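Local structure of periplasmic binding protein (Mycobacterium smegmatis, 4MDY) at residues A[30-40]-A[95-105]. The protein probably binds an iron-containing solute outside the membrane and delivers it to an ABC transporter, as expected of a solute-binding lipoprotein of an iron-uptake system. Numbering follows the deposited sequence.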
loop_
_atom_site.group_PDB
_atom_site.type_symbol
_atom_site.label_atom_id
_atom_site.label_comp_id
_atom_site.label_asym_id
_atom_site.label_seq_id
_atom_site.Cartn_x
_atom_site.Cartn_y
_atom_site.Cartn_z
ATOM N N PRO A 30 -15.750 -15.217 10.005
ATOM C CA PRO A 30 -16.773 -14.205 9.780
ATOM C C PRO A 30 -17.444 -14.335 8.418
ATOM O O PRO A 30 -16.779 -14.597 7.427
ATOM C CB PRO A 30 -15.991 -12.898 9.882
ATOM C CG PRO A 30 -14.614 -13.263 9.437
ATOM C CD PRO A 30 -14.391 -14.639 9.987
ATOM N N GLN A 31 -18.757 -14.145 8.393
ATOM C CA GLN A 31 -19.568 -14.297 7.177
ATOM C C GLN A 31 -19.766 -12.986 6.415
ATOM O O GLN A 31 -19.947 -13.001 5.195
ATOM C CB GLN A 31 -20.952 -14.851 7.539
ATOM C CG GLN A 31 -20.937 -16.048 8.479
ATOM C CD GLN A 31 -20.273 -17.255 7.860
ATOM O OE1 GLN A 31 -19.129 -17.580 8.183
ATOM N NE2 GLN A 31 -20.980 -17.920 6.956
ATOM N N ARG A 32 -19.760 -11.868 7.139
ATOM C CA ARG A 32 -20.002 -10.550 6.573
ATOM C C ARG A 32 -18.933 -9.546 7.019
ATOM O O ARG A 32 -19.089 -8.849 8.025
ATOM C CB ARG A 32 -21.391 -10.049 6.991
ATOM C CG ARG A 32 -22.543 -10.846 6.401
ATOM C CD ARG A 32 -23.885 -10.309 6.878
ATOM N NE ARG A 32 -24.206 -8.986 6.327
ATOM C CZ ARG A 32 -24.626 -8.766 5.082
ATOM N NH1 ARG A 32 -24.772 -9.775 4.228
ATOM N NH2 ARG A 32 -24.894 -7.528 4.680
ATOM N N VAL A 33 -17.863 -9.444 6.240
ATOM C CA VAL A 33 -16.748 -8.579 6.590
ATOM C C VAL A 33 -16.802 -7.226 5.871
ATOM O O VAL A 33 -16.901 -7.154 4.643
ATOM C CB VAL A 33 -15.398 -9.261 6.269
ATOM C CG1 VAL A 33 -14.244 -8.407 6.760
ATOM C CG2 VAL A 33 -15.329 -10.639 6.900
ATOM N N VAL A 34 -16.711 -6.161 6.654
ATOM C CA VAL A 34 -16.553 -4.814 6.135
ATOM C C VAL A 34 -15.083 -4.394 6.176
ATOM O O VAL A 34 -14.442 -4.436 7.234
ATOM C CB VAL A 34 -17.385 -3.820 6.954
ATOM C CG1 VAL A 34 -16.952 -2.392 6.679
ATOM C CG2 VAL A 34 -18.865 -4.017 6.669
ATOM N N SER A 35 -14.567 -3.984 5.016
ATOM C CA SER A 35 -13.252 -3.373 4.912
ATOM C C SER A 35 -13.409 -1.855 5.001
ATOM O O SER A 35 -13.852 -1.195 4.040
ATOM C CB SER A 35 -12.577 -3.764 3.603
ATOM O OG SER A 35 -11.252 -3.264 3.561
ATOM N N ALA A 36 -13.054 -1.305 6.160
ATOM C CA ALA A 36 -13.322 0.092 6.474
ATOM C C ALA A 36 -12.126 1.036 6.228
ATOM O O ALA A 36 -12.271 2.264 6.313
ATOM C CB ALA A 36 -13.816 0.213 7.912
ATOM N N GLY A 37 -10.962 0.475 5.901
ATOM C CA GLY A 37 -9.783 1.280 5.591
ATOM C C GLY A 37 -9.397 1.266 4.122
ATOM O O GLY A 37 -10.098 0.713 3.286
ATOM N N LEU A 38 -8.244 1.845 3.824
ATOM C CA LEU A 38 -7.854 2.150 2.458
ATOM C C LEU A 38 -7.264 0.995 1.658
ATOM O O LEU A 38 -7.271 1.053 0.429
ATOM C CB LEU A 38 -6.871 3.332 2.464
ATOM C CG LEU A 38 -7.440 4.625 3.064
ATOM C CD1 LEU A 38 -6.390 5.721 3.114
ATOM C CD2 LEU A 38 -8.664 5.094 2.275
ATOM N N THR A 39 -6.758 -0.048 2.324
ATOM C CA THR A 39 -6.040 -1.123 1.615
ATOM C C THR A 39 -6.369 -2.558 2.067
ATOM O O THR A 39 -5.894 -3.517 1.454
ATOM C CB THR A 39 -4.510 -0.932 1.751
ATOM O OG1 THR A 39 -4.163 -0.887 3.138
ATOM C CG2 THR A 39 -4.039 0.349 1.068
ATOM N N GLU A 40 -7.183 -2.712 3.111
ATOM C CA GLU A 40 -7.413 -4.015 3.747
ATOM C C GLU A 40 -8.082 -5.044 2.840
ATOM O O GLU A 40 -7.961 -6.255 3.079
ATOM C CB GLU A 40 -8.237 -3.860 5.031
ATOM C CG GLU A 40 -7.527 -3.100 6.140
ATOM C CD GLU A 40 -7.906 -1.638 6.195
ATOM O OE1 GLU A 40 -7.861 -0.989 5.135
ATOM O OE2 GLU A 40 -8.241 -1.140 7.296
ATOM N N LEU A 95 -25.003 -2.182 7.140
ATOM C CA LEU A 95 -24.510 -3.365 6.436
ATOM C C LEU A 95 -24.481 -4.637 7.305
ATOM O O LEU A 95 -24.239 -5.731 6.793
ATOM C CB LEU A 95 -23.125 -3.087 5.831
ATOM C CG LEU A 95 -23.122 -2.048 4.704
ATOM C CD1 LEU A 95 -21.731 -1.471 4.479
ATOM C CD2 LEU A 95 -23.675 -2.635 3.414
ATOM N N LYS A 96 -24.734 -4.501 8.607
ATOM C CA LYS A 96 -24.880 -5.658 9.497
ATOM C C LYS A 96 -23.694 -6.621 9.411
ATOM O O LYS A 96 -23.873 -7.819 9.225
ATOM C CB LYS A 96 -26.179 -6.419 9.185
ATOM C CG LYS A 96 -27.444 -5.595 9.343
ATOM C CD LYS A 96 -27.745 -5.339 10.808
ATOM C CE LYS A 96 -29.045 -4.576 10.976
ATOM N NZ LYS A 96 -29.262 -4.175 12.393
ATOM N N PRO A 97 -22.475 -6.098 9.543
ATOM C CA PRO A 97 -21.314 -6.975 9.421
ATOM C C PRO A 97 -21.164 -7.833 10.664
ATOM O O PRO A 97 -21.792 -7.545 11.681
ATOM C CB PRO A 97 -20.159 -5.992 9.309
ATOM C CG PRO A 97 -20.606 -4.798 10.087
ATOM C CD PRO A 97 -22.103 -4.736 9.959
ATOM N N ASP A 98 -20.370 -8.893 10.574
ATOM C CA ASP A 98 -19.926 -9.608 11.774
ATOM C C ASP A 98 -18.423 -9.416 12.036
ATOM O O ASP A 98 -17.901 -9.905 13.029
ATOM C CB ASP A 98 -20.333 -11.089 11.743
ATOM C CG ASP A 98 -19.689 -11.876 10.609
ATOM O OD1 ASP A 98 -18.943 -11.297 9.784
ATOM O OD2 ASP A 98 -19.947 -13.104 10.538
ATOM N N LEU A 99 -17.738 -8.698 11.142
ATOM C CA LEU A 99 -16.363 -8.254 11.389
ATOM C C LEU A 99 -16.101 -6.955 10.648
ATOM O O LEU A 99 -16.443 -6.819 9.467
ATOM C CB LEU A 99 -15.342 -9.303 10.943
ATOM C CG LEU A 99 -13.872 -8.974 11.277
ATOM C CD1 LEU A 99 -13.602 -9.046 12.774
ATOM C CD2 LEU A 99 -12.921 -9.916 10.558
ATOM N N ILE A 100 -15.495 -6.005 11.345
ATOM C CA ILE A 100 -15.106 -4.743 10.750
ATOM C C ILE A 100 -13.591 -4.646 10.806
ATOM O O ILE A 100 -13.005 -4.645 11.890
ATOM C CB ILE A 100 -15.744 -3.546 11.481
ATOM C CG1 ILE A 100 -17.277 -3.642 11.419
ATOM C CG2 ILE A 100 -15.296 -2.232 10.856
ATOM C CD1 ILE A 100 -17.985 -2.738 12.405
ATOM N N VAL A 101 -12.962 -4.566 9.641
ATOM C CA VAL A 101 -11.526 -4.418 9.558
ATOM C C VAL A 101 -11.187 -2.958 9.300
ATOM O O VAL A 101 -11.550 -2.393 8.251
ATOM C CB VAL A 101 -10.935 -5.320 8.464
ATOM C CG1 VAL A 101 -9.426 -5.182 8.431
ATOM C CG2 VAL A 101 -11.321 -6.770 8.707
ATOM N N ALA A 102 -10.496 -2.349 10.268
ATOM C CA ALA A 102 -10.156 -0.937 10.205
ATOM C C ALA A 102 -8.745 -0.674 10.723
ATOM O O ALA A 102 -8.541 0.052 11.698
ATOM C CB ALA A 102 -11.182 -0.107 10.965
ATOM N N THR A 103 -7.766 -1.260 10.043
ATOM C CA THR A 103 -6.369 -1.104 10.424
ATOM C C THR A 103 -5.728 0.097 9.728
ATOM O O THR A 103 -4.729 0.622 10.205
ATOM C CB THR A 103 -5.558 -2.376 10.089
ATOM O OG1 THR A 103 -5.610 -2.623 8.680
ATOM C CG2 THR A 103 -6.113 -3.572 10.820
ATOM N N ASN A 104 -6.330 0.543 8.622
ATOM C CA ASN A 104 -5.789 1.618 7.794
ATOM C C ASN A 104 -6.895 2.621 7.463
ATOM O O ASN A 104 -7.151 2.924 6.296
ATOM C CB ASN A 104 -5.201 1.015 6.514
ATOM C CG ASN A 104 -4.364 2.000 5.713
ATOM O OD1 ASN A 104 -4.018 3.084 6.179
ATOM N ND2 ASN A 104 -4.016 1.610 4.500
ATOM N N ALA A 105 -7.536 3.118 8.515
ATOM C CA ALA A 105 -8.766 3.901 8.412
ATOM C C ALA A 105 -8.766 5.194 9.254
ATOM O O ALA A 105 -9.774 5.905 9.292
ATOM C CB ALA A 105 -9.940 3.019 8.814
#
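Val34 and Val101 are joined at the middle of two neighbouring parallel strands, 33-35 and 99-102, in the parallel sheet of one lobe of this solute-binding protein 8 family member. Strand 99-102 runs between 33-35 and 121-123. Val101 N bonds to Val34 O at 2.8 Å, and Val101 O takes the N-H of Ala36.

On one face, Val34 CG2 fits against the Pro97 ring, 3.5 Å from Pro97 CB. With chi1 at 165°, CG2 lies anti to the carbonyl carbon and points at that ring. Ile92 of helix 89-94 touches both residues. Further along this face, the small Ala36 side chain meets Ile100 CG2 and Ala102 CB.

On the other face, Val101 turns one methyl to each neighbour. CG2 meets Val33 CG1, while CG1 packs at 3.6 Å against Glu40 CG. Ile141 of helix 134-144 touches Val101 and Glu40.

At the start of the strands, Asp98 OD2 accepts from Gln31 N through its syn lone pair, and OD1 takes Arg32 N from above the carboxylate plane. The Arg32 guanidinium holds Leu95 O in its plane with NE and NH2, the latter at 2.9 Å. NE also reaches Lys96 O.

Past the strands, Glu40 bends at chi2 (97°) and brings its carboxylate to the backbone N-H groups of Thr103 and Asn104. OE2 accepts from Asn104 N and, weakly, from Thr103 N. Gly37 has no side chain, which lets its CA pass 3.2 Å from Asn104 O, the acceptor for Leu38 N. Asn104 ND2 donates to Thr39 OG1 at 2.8 Å, with that oxygen near the amide plane.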